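Long-range contacts in 3'-5'-exonuclease (Saccharomyces cerevisiae, PDB 3E2V), which cuts double-stranded DNA as an endonuclease and removes DNA from the 3' end as an exonuclease, probably with magnesium as cofactor: residues H90-A98 / Y171-F180; N31-K42 / K338-A347. All blocks are in the same frame, centred on the assembly; numbering follows the deposited sequence.

Both contacts belong to one TatD-type barrel but sit in different parts. Interaction 1 packs the loop 90-98, after the third barrel strand, against the start of helix 174-187. It lies near the metal centre, without touching the ion. The C92 side chain is about 10 Å from the bound magnesium ion, which H253 and D303 hold. The side chain of P91 is about 6 Å from that of E161, a magnesium ligand in this protein though not in this model. Interaction 2 joins 31-42 to 338-347, away from these sites, linking early and late parts of the chain. Interaction 1 is nested within that span. Their centres are 34 Å apart, their nearest atoms about 13 Å.

Interaction 1. Residues H90-A98 / Y171-F180; sequences HPCCVNEFA and YSSKEMQKVF
S172 grips the P91 carbonyl: its OG donates to P91 O over 2.6 Å, from a position tilted out of the carbonyl plane. The same hydroxyl accepts from Q177 NE2 at 3.0 Å, so one small group serves both segments. The extended Q177 chain also lays OE1 against P91 CB at 3.5 Å.

V94 points into the helix. Its CG1 stands anti to the carbonyl carbon (chi1 -70°) and meets F180 CB; CG2, between backbone N and carbonyl carbon, meets S172 CB at 3.7 Å. Further along, the F97 and F180 rings are nearly parallel (8°) but strongly offset, F97 CD2 touching F180 CD1 at 3.5 Å. F97 CB also lies over the F180 face, 3.7 Å from its centroid, as a CH-pi contact. M176 bends at chi2 and chi3. This places SD at the F180 ring edge and CE against both V94 O and A98 CB.

Two waters bridge the segments. One donates to C92 O and Y171 O and accepts from N95 N. The second links N95 OD1 to S173 N, while N95 ND2 bonds to N120 of helix 118-129.

The next shell sets these groups. H90 ND1 accepts C92 N in its ring plane at 2.8 Å, and C92 and C93 form a vicinal disulfide in the same turn. S173 OG caps M176 N. D165 N holds Q177 OE1, and helix 132-149 covers F97.

This is a loop-to-helix contact between neighbouring beta-alpha units of a TIM barrel, at the rim that carries the metal site.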
loop_
_atom_site.group_PDB
_atom_site.type_symbol
_atom_site.label_atom_id
_atom_site.label_comp_id
_atom_site.label_asym_id
_atom_site.label_seq_id
_atom_site.Cartn_x
_atom_site.Cartn_y
_atom_site.Cartn_z
ATOM N N HIS A 90 -6.491 1.269 -8.207
ATOM C CA HIS A 90 -7.112 1.606 -6.925
ATOM C C HIS A 90 -8.542 2.076 -7.192
ATOM O O HIS A 90 -8.840 2.555 -8.283
ATOM C CB HIS A 90 -6.220 2.729 -6.376
ATOM C CG HIS A 90 -6.593 3.302 -5.051
ATOM N ND1 HIS A 90 -7.705 4.087 -4.852
ATOM C CD2 HIS A 90 -5.901 3.335 -3.889
ATOM C CE1 HIS A 90 -7.719 4.528 -3.606
ATOM N NE2 HIS A 90 -6.624 4.101 -3.006
ATOM N N PRO A 91 -9.439 1.921 -6.205
ATOM C CA PRO A 91 -10.803 2.413 -6.393
ATOM C C PRO A 91 -10.891 3.895 -6.835
ATOM O O PRO A 91 -11.863 4.240 -7.530
ATOM C CB PRO A 91 -11.464 2.163 -5.021
ATOM C CG PRO A 91 -10.306 1.921 -4.072
ATOM C CD PRO A 91 -9.274 1.239 -4.907
ATOM N N CYS A 92 -9.895 4.731 -6.502
ATOM C CA CYS A 92 -9.786 6.139 -6.981
ATOM C C CYS A 92 -9.924 6.226 -8.479
ATOM O O CYS A 92 -10.351 7.242 -9.030
ATOM C CB CYS A 92 -8.389 6.755 -6.683
ATOM S SG CYS A 92 -6.925 5.896 -7.475
ATOM N N CYS A 93 -9.485 5.171 -9.149
ATOM C CA CYS A 93 -9.010 5.312 -10.507
ATOM C C CYS A 93 -9.642 4.319 -11.455
ATOM O O CYS A 93 -9.220 4.213 -12.615
ATOM C CB CYS A 93 -7.486 5.173 -10.492
ATOM S SG CYS A 93 -6.664 6.494 -9.462
ATOM N N VAL A 94 -10.664 3.604 -10.974
ATOM C CA VAL A 94 -11.277 2.561 -11.806
ATOM C C VAL A 94 -11.980 3.107 -13.041
ATOM O O VAL A 94 -12.269 2.351 -13.967
ATOM C CB VAL A 94 -12.209 1.613 -10.997
ATOM C CG1 VAL A 94 -11.390 0.727 -10.051
ATOM C CG2 VAL A 94 -13.282 2.396 -10.247
ATOM N N ASN A 95 -12.251 4.411 -13.072
ATOM C CA ASN A 95 -12.854 4.987 -14.277
ATOM C C ASN A 95 -11.957 4.812 -15.501
ATOM O O ASN A 95 -12.439 4.878 -16.633
ATOM C CB ASN A 95 -13.183 6.475 -14.098
ATOM C CG ASN A 95 -14.393 6.718 -13.217
ATOM O OD1 ASN A 95 -15.042 5.785 -12.764
ATOM N ND2 ASN A 95 -14.711 7.999 -12.990
ATOM N N GLU A 96 -10.664 4.597 -15.287
ATOM C CA GLU A 96 -9.770 4.380 -16.429
ATOM C C GLU A 96 -10.087 3.088 -17.197
ATOM O O GLU A 96 -9.695 2.952 -18.350
ATOM C CB GLU A 96 -8.306 4.467 -16.051
ATOM C CG GLU A 96 -7.769 3.303 -15.318
ATOM C CD GLU A 96 -6.258 3.232 -15.426
ATOM O OE1 GLU A 96 -5.644 2.634 -14.549
ATOM O OE2 GLU A 96 -5.675 3.786 -16.384
ATOM N N PHE A 97 -10.784 2.145 -16.560
ATOM C CA PHE A 97 -11.263 0.961 -17.280
ATOM C C PHE A 97 -12.378 1.303 -18.254
ATOM O O PHE A 97 -12.659 0.512 -19.155
ATOM C CB PHE A 97 -11.787 -0.102 -16.320
ATOM C CG PHE A 97 -10.702 -0.802 -15.542
ATOM C CD1 PHE A 97 -9.807 -1.661 -16.166
ATOM C CD2 PHE A 97 -10.583 -0.593 -14.174
ATOM C CE1 PHE A 97 -8.805 -2.309 -15.448
ATOM C CE2 PHE A 97 -9.604 -1.244 -13.435
ATOM C CZ PHE A 97 -8.702 -2.097 -14.062
ATOM N N ALA A 98 -13.002 2.468 -18.082
ATOM C CA ALA A 98 -14.187 2.817 -18.861
ATOM C C ALA A 98 -13.937 3.922 -19.880
ATOM O O ALA A 98 -14.726 4.035 -20.828
ATOM C CB ALA A 98 -15.327 3.192 -17.953
ATOM N N TYR A 171 -14.795 10.246 -6.722
ATOM C CA TYR A 171 -13.860 9.764 -7.734
ATOM C C TYR A 171 -14.433 8.639 -8.599
ATOM O O TYR A 171 -14.117 8.546 -9.788
ATOM C CB TYR A 171 -12.567 9.282 -7.089
ATOM C CG TYR A 171 -11.664 10.372 -6.562
ATOM C CD1 TYR A 171 -11.537 11.597 -7.230
ATOM C CD2 TYR A 171 -10.905 10.164 -5.419
ATOM C CE1 TYR A 171 -10.677 12.599 -6.749
ATOM C CE2 TYR A 171 -10.049 11.156 -4.930
ATOM C CZ TYR A 171 -9.944 12.362 -5.601
ATOM O OH TYR A 171 -9.088 13.329 -5.109
ATOM N N SER A 172 -15.238 7.770 -7.988
ATOM C CA SER A 172 -15.795 6.623 -8.708
ATOM C C SER A 172 -17.028 6.124 -7.984
ATOM O O SER A 172 -17.095 6.188 -6.761
ATOM C CB SER A 172 -14.749 5.505 -8.792
ATOM O OG SER A 172 -14.334 5.136 -7.492
ATOM N N SER A 173 -18.002 5.629 -8.742
ATOM C CA SER A 173 -19.207 5.099 -8.133
ATOM C C SER A 173 -18.973 3.785 -7.398
ATOM O O SER A 173 -18.028 3.037 -7.705
ATOM C CB SER A 173 -20.265 4.880 -9.202
ATOM O OG SER A 173 -19.892 3.812 -10.049
ATOM N N LYS A 174 -19.861 3.482 -6.453
ATOM C CA LYS A 174 -19.792 2.207 -5.749
ATOM C C LYS A 174 -19.800 1.030 -6.722
ATOM O O LYS A 174 -19.044 0.070 -6.570
ATOM C CB LYS A 174 -20.957 2.090 -4.753
ATOM C CG LYS A 174 -20.865 0.857 -3.871
ATOM C CD LYS A 174 -21.928 0.844 -2.763
ATOM C CE LYS A 174 -23.288 0.469 -3.281
ATOM N NZ LYS A 174 -24.284 0.513 -2.146
ATOM N N GLU A 175 -20.668 1.101 -7.720
ATOM C CA GLU A 175 -20.807 -0.011 -8.661
ATOM C C GLU A 175 -19.514 -0.201 -9.472
ATOM O O GLU A 175 -19.051 -1.339 -9.704
ATOM C CB GLU A 175 -21.994 0.241 -9.602
ATOM C CG GLU A 175 -23.391 0.265 -8.938
ATOM C CD GLU A 175 -23.642 1.461 -8.002
ATOM O OE1 GLU A 175 -23.143 2.588 -8.243
ATOM O OE2 GLU A 175 -24.363 1.272 -6.996
ATOM N N MET A 176 -18.907 0.905 -9.899
ATOM C CA MET A 176 -17.648 0.809 -10.649
ATOM C C MET A 176 -16.530 0.255 -9.763
ATOM O O MET A 176 -15.705 -0.550 -10.218
ATOM C CB MET A 176 -17.253 2.160 -11.218
ATOM C CG MET A 176 -18.043 2.576 -12.479
ATOM S SD MET A 176 -17.602 1.687 -14.019
ATOM C CE MET A 176 -15.884 2.173 -14.208
ATOM N N GLN A 177 -16.511 0.666 -8.496
ATOM C CA GLN A 177 -15.508 0.137 -7.569
ATOM C C GLN A 177 -15.668 -1.365 -7.395
ATOM O O GLN A 177 -14.695 -2.125 -7.465
ATOM C CB GLN A 177 -15.594 0.828 -6.211
ATOM C CG GLN A 177 -15.170 2.295 -6.227
ATOM C CD GLN A 177 -15.037 2.869 -4.826
ATOM O OE1 GLN A 177 -14.811 2.127 -3.854
ATOM N NE2 GLN A 177 -15.151 4.189 -4.716
ATOM N N LYS A 178 -16.891 -1.807 -7.129
ATOM C CA LYS A 178 -17.115 -3.228 -6.844
ATOM C C LYS A 178 -16.785 -4.075 -8.067
ATOM O O LYS A 178 -16.119 -5.115 -7.955
ATOM C CB LYS A 178 -18.563 -3.461 -6.398
ATOM C CG LYS A 178 -18.830 -2.958 -4.984
ATOM C CD LYS A 178 -20.337 -2.904 -4.690
ATOM C CE LYS A 178 -20.931 -4.262 -4.429
ATOM N NZ LYS A 178 -22.433 -4.116 -4.376
ATOM N N VAL A 179 -17.255 -3.653 -9.239
ATOM C CA VAL A 179 -17.022 -4.460 -10.442
ATOM C C VAL A 179 -15.528 -4.610 -10.761
ATOM O O VAL A 179 -15.055 -5.719 -11.036
ATOM C CB VAL A 179 -17.772 -3.912 -11.671
ATOM C CG1 VAL A 179 -17.413 -4.718 -12.904
ATOM C CG2 VAL A 179 -19.269 -3.991 -11.439
ATOM N N PHE A 180 -14.789 -3.504 -10.724
ATOM C CA PHE A 180 -13.381 -3.555 -11.122
ATOM C C PHE A 180 -12.427 -4.037 -10.034
ATOM O O PHE A 180 -11.349 -4.511 -10.346
ATOM C CB PHE A 180 -12.977 -2.264 -11.840
ATOM C CG PHE A 180 -13.606 -2.162 -13.188
ATOM C CD1 PHE A 180 -13.154 -2.981 -14.220
ATOM C CD2 PHE A 180 -14.723 -1.359 -13.396
ATOM C CE1 PHE A 180 -13.777 -2.951 -15.483
ATOM C CE2 PHE A 180 -15.362 -1.332 -14.647
ATOM C CZ PHE A 180 -14.900 -2.127 -15.676
HETATM O O HOH W 1 -12.060 6.710 -11.071
HETATM O O HOH W 2 -17.510 6.071 -11.604
#

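Interaction 2. Residues N31-K42 / K338-A347; sequences NGKQYHPADYVK and KNKLADKLNA
K338 lies across one face of the Y35 ring, its CE 3.5 Å from Y35 CZ. Its CG sits between the backbone N and the carbonyl carbon (chi1 57°), and the chain is extended to CE. This lays CD and CE over the CE2 side of the ring. The turn at the last torsion leaves NZ 5.2 Å from the Y35 centroid, so any cation-pi attraction is weak and the CH-pi contact of CE matters more. N339 CB meets Y35 CD1. An alanine at Y35 is likely to leave the methylenes of K338 without the ring face they lie on and to open a gap beside N339 CB.

H36 CG takes the same rotation, chi1 62°. That folds the imidazole over L341, whose CD2 stands above the ring centre, 3.4 Å from the centroid and 7° off the normal. The ring is held in place at both nitrogens: ND1 donates to P37 O at 2.8 Å, and NE2 bonds to Y30 OH. H36 CB packs on A342 CB.

L345 splits its methyls. CD1 slides past P37 CD at 3.8 Å, while CD2 meets K42 CD at 4.0 Å. K42 NZ reaches A347 O in a weak hydrogen bond. D39 OD2 brushes L341 CD2 and forms salt bridges to R356 and R46. A water donates to Y35 O and K338 O and accepts from A342 N.

The contact joins the connection between the first strand and first helix (40-49) of a TIM barrel to a late peripheral loop, between strands 334-336 and 351-353, away from the metal site.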
loop_
_atom_site.group_PDB
_atom_site.type_symbol
_atom_site.label_atom_id
_atom_site.label_comp_id
_atom_site.label_asym_id
_atom_site.label_seq_id
_atom_site.Cartn_x
_atom_site.Cartn_y
_atom_site.Cartn_z
ATOM N N ASN A 31 1.222 21.305 -4.056
ATOM C CA ASN A 31 0.096 22.097 -4.578
ATOM C C ASN A 31 0.315 22.470 -6.066
ATOM O O ASN A 31 -0.035 23.568 -6.493
ATOM C CB ASN A 31 -0.111 23.393 -3.758
ATOM C CG ASN A 31 0.060 23.199 -2.246
ATOM O OD1 ASN A 31 0.818 23.930 -1.602
ATOM N ND2 ASN A 31 -0.651 22.227 -1.677
ATOM N N GLY A 32 0.949 21.586 -6.835
ATOM C CA GLY A 32 1.111 21.780 -8.280
ATOM C C GLY A 32 2.257 22.683 -8.702
ATOM O O GLY A 32 2.399 22.993 -9.886
ATOM N N LYS A 33 3.066 23.073 -7.722
ATOM C CA LYS A 33 4.159 24.010 -7.892
ATOM C C LYS A 33 5.467 23.341 -7.488
ATOM O O LYS A 33 5.542 22.702 -6.436
ATOM C CB LYS A 33 3.884 25.237 -7.015
ATOM C CG LYS A 33 5.031 26.187 -6.796
ATOM C CD LYS A 33 4.539 27.486 -6.149
ATOM C CE LYS A 33 5.682 28.432 -5.839
ATOM N NZ LYS A 33 5.240 29.497 -4.888
ATOM N N GLN A 34 6.490 23.481 -8.323
ATOM C CA GLN A 34 7.816 22.980 -7.969
ATOM C C GLN A 34 8.547 23.951 -7.052
ATOM O O GLN A 34 8.732 25.121 -7.380
ATOM C CB GLN A 34 8.696 22.681 -9.188
ATOM C CG GLN A 34 10.070 22.159 -8.745
ATOM C CD GLN A 34 11.022 21.871 -9.870
ATOM O OE1 GLN A 34 10.816 22.308 -10.995
ATOM N NE2 GLN A 34 12.098 21.146 -9.567
ATOM N N TYR A 35 8.984 23.437 -5.906
ATOM C CA TYR A 35 9.758 24.202 -4.929
ATOM C C TYR A 35 11.235 23.834 -4.844
ATOM O O TYR A 35 12.055 24.654 -4.442
ATOM C CB TYR A 35 9.148 24.039 -3.532
ATOM C CG TYR A 35 7.922 24.875 -3.290
ATOM C CD1 TYR A 35 8.033 26.126 -2.681
ATOM C CD2 TYR A 35 6.656 24.433 -3.676
ATOM C CE1 TYR A 35 6.915 26.912 -2.450
ATOM C CE2 TYR A 35 5.516 25.221 -3.459
ATOM C CZ TYR A 35 5.666 26.456 -2.837
ATOM O OH TYR A 35 4.564 27.248 -2.601
ATOM N N HIS A 36 11.565 22.581 -5.152
ATOM C CA HIS A 36 12.935 22.110 -5.052
ATOM C C HIS A 36 13.158 20.957 -6.030
ATOM O O HIS A 36 12.191 20.346 -6.497
ATOM C CB HIS A 36 13.302 21.717 -3.597
ATOM C CG HIS A 36 12.485 20.595 -3.008
ATOM N ND1 HIS A 36 12.748 19.268 -3.268
ATOM C CD2 HIS A 36 11.433 20.611 -2.153
ATOM C CE1 HIS A 36 11.901 18.510 -2.582
ATOM N NE2 HIS A 36 11.087 19.300 -1.905
ATOM N N PRO A 37 14.418 20.692 -6.401
ATOM C CA PRO A 37 14.668 19.508 -7.218
ATOM C C PRO A 37 14.256 18.238 -6.488
ATOM O O PRO A 37 14.373 18.174 -5.263
ATOM C CB PRO A 37 16.190 19.533 -7.426
ATOM C CG PRO A 37 16.532 21.008 -7.299
ATOM C CD PRO A 37 15.649 21.469 -6.176
ATOM N N ALA A 38 13.775 17.250 -7.232
ATOM C CA ALA A 38 13.409 15.962 -6.649
ATOM C C ALA A 38 14.572 15.446 -5.798
ATOM O O ALA A 38 15.735 15.513 -6.219
ATOM C CB ALA A 38 13.101 14.974 -7.766
ATOM N N ASP A 39 14.260 14.919 -4.608
ATOM C CA ASP A 39 15.310 14.511 -3.664
ATOM C C ASP A 39 15.098 13.077 -3.201
ATOM O O ASP A 39 15.485 12.738 -2.086
ATOM C CB ASP A 39 15.335 15.465 -2.463
ATOM C CG ASP A 39 14.065 15.390 -1.615
ATOM O OD1 ASP A 39 12.943 15.223 -2.161
ATOM O OD2 ASP A 39 14.180 15.520 -0.371
ATOM N N TYR A 40 14.498 12.235 -4.039
ATOM C CA TYR A 40 14.161 10.884 -3.575
ATOM C C TYR A 40 15.372 9.993 -3.323
ATOM O O TYR A 40 15.306 9.094 -2.503
ATOM C CB TYR A 40 13.095 10.212 -4.452
ATOM C CG TYR A 40 13.400 10.222 -5.933
ATOM C CD1 TYR A 40 14.266 9.281 -6.494
ATOM C CD2 TYR A 40 12.817 11.158 -6.772
ATOM C CE1 TYR A 40 14.548 9.284 -7.857
ATOM C CE2 TYR A 40 13.080 11.160 -8.139
ATOM C CZ TYR A 40 13.949 10.231 -8.671
ATOM O OH TYR A 40 14.211 10.247 -10.024
ATOM N N VAL A 41 16.498 10.247 -3.982
ATOM C CA VAL A 41 17.696 9.461 -3.670
ATOM C C VAL A 41 18.188 9.785 -2.246
ATOM O O VAL A 41 18.436 8.869 -1.460
ATOM C CB VAL A 41 18.795 9.554 -4.773
ATOM C CG1 VAL A 41 20.082 8.912 -4.302
ATOM C CG2 VAL A 41 18.312 8.867 -6.044
ATOM N N LYS A 42 18.250 11.066 -1.884
ATOM C CA LYS A 42 18.588 11.450 -0.498
ATOM C C LYS A 42 17.557 10.943 0.520
ATOM O O LYS A 42 17.910 10.541 1.641
ATOM C CB LYS A 42 18.777 12.966 -0.358
ATOM C CG LYS A 42 20.124 13.420 -0.893
ATOM C CD LYS A 42 20.202 14.929 -0.934
ATOM C CE LYS A 42 21.434 15.402 -1.693
ATOM N NZ LYS A 42 22.581 15.605 -0.779
ATOM N N LYS A 338 9.272 23.723 2.762
ATOM C CA LYS A 338 9.523 23.302 1.373
ATOM C C LYS A 338 10.313 24.329 0.536
ATOM O O LYS A 338 11.079 23.946 -0.340
ATOM C CB LYS A 338 8.210 22.924 0.675
ATOM C CG LYS A 338 7.175 24.050 0.682
ATOM C CD LYS A 338 5.887 23.624 0.009
ATOM C CE LYS A 338 4.841 24.735 0.055
ATOM N NZ LYS A 338 4.286 24.939 1.409
ATOM N N ASN A 339 10.140 25.618 0.826
ATOM C CA ASN A 339 10.860 26.659 0.082
ATOM C C ASN A 339 12.304 26.882 0.548
ATOM O O ASN A 339 13.037 27.691 -0.036
ATOM C CB ASN A 339 10.087 27.987 0.109
ATOM C CG ASN A 339 9.973 28.571 1.504
ATOM O OD1 ASN A 339 9.806 27.849 2.483
ATOM N ND2 ASN A 339 10.034 29.893 1.597
ATOM N N LYS A 340 12.717 26.147 1.581
ATOM C CA LYS A 340 14.066 26.244 2.142
ATOM C C LYS A 340 14.936 25.024 1.853
ATOM O O LYS A 340 16.124 25.022 2.170
ATOM C CB LYS A 340 13.994 26.479 3.665
ATOM C CG LYS A 340 13.240 27.740 4.079
ATOM C CD LYS A 340 13.944 28.993 3.599
ATOM C CE LYS A 340 13.221 30.228 4.090
ATOM N NZ LYS A 340 14.005 31.443 3.746
ATOM N N LEU A 341 14.359 23.987 1.239
ATOM C CA LEU A 341 15.099 22.749 1.014
ATOM C C LEU A 341 16.164 22.880 -0.090
ATOM O O LEU A 341 17.264 22.352 0.034
ATOM C CB LEU A 341 14.153 21.589 0.697
ATOM C CG LEU A 341 14.903 20.268 0.570
ATOM C CD1 LEU A 341 15.431 19.822 1.938
ATOM C CD2 LEU A 341 14.077 19.190 -0.041
ATOM N N ALA A 342 15.824 23.564 -1.182
ATOM C CA ALA A 342 16.680 23.522 -2.361
ATOM C C ALA A 342 18.129 23.950 -2.071
ATOM O O ALA A 342 19.064 23.303 -2.523
ATOM C CB ALA A 342 16.081 24.336 -3.480
ATOM N N ASP A 343 18.297 25.016 -1.293
ATOM C CA ASP A 343 19.631 25.515 -0.960
ATOM C C ASP A 343 20.440 24.509 -0.141
ATOM O O ASP A 343 21.674 24.578 -0.110
ATOM C CB ASP A 343 19.524 26.867 -0.238
ATOM C CG ASP A 343 20.871 27.569 -0.072
ATOM O OD1 ASP A 343 21.816 27.338 -0.864
ATOM O OD2 ASP A 343 20.979 28.374 0.874
ATOM N N LYS A 344 19.754 23.563 0.497
ATOM C CA LYS A 344 20.425 22.544 1.303
ATOM C C LYS A 344 20.925 21.350 0.474
ATOM O O LYS A 344 21.672 20.509 0.976
ATOM C CB LYS A 344 19.496 22.030 2.422
ATOM C CG LYS A 344 18.874 23.097 3.325
ATOM C CD LYS A 344 19.928 23.780 4.171
ATOM C CE LYS A 344 19.311 24.641 5.256
ATOM N NZ LYS A 344 20.351 25.102 6.223
ATOM N N LEU A 345 20.505 21.255 -0.786
ATOM C CA LEU A 345 20.729 20.030 -1.568
ATOM C C LEU A 345 22.131 19.764 -2.137
ATOM O O LEU A 345 22.408 18.656 -2.616
ATOM C CB LEU A 345 19.679 19.899 -2.668
ATOM C CG LEU A 345 18.263 19.611 -2.191
ATOM C CD1 LEU A 345 17.352 19.558 -3.402
ATOM C CD2 LEU A 345 18.174 18.298 -1.376
ATOM N N ASN A 346 23.003 20.756 -2.095
ATOM C CA ASN A 346 24.393 20.537 -2.481
ATOM C C ASN A 346 25.225 20.020 -1.298
ATOM O O ASN A 346 26.225 19.323 -1.488
ATOM C CB ASN A 346 24.990 21.822 -3.055
ATOM C CG ASN A 346 24.578 23.070 -2.263
ATOM O OD1 ASN A 346 24.166 22.982 -1.101
ATOM N ND2 ASN A 346 24.674 24.235 -2.906
ATOM N N ALA A 347 24.789 20.351 -0.083
ATOM C CA ALA A 347 25.481 19.947 1.145
ATOM C C ALA A 347 25.373 18.453 1.382
ATOM O O ALA A 347 24.471 17.793 0.864
ATOM C CB ALA A 347 24.934 20.705 2.330
HETATM O O HOH W 3 13.270 24.800 -1.680
#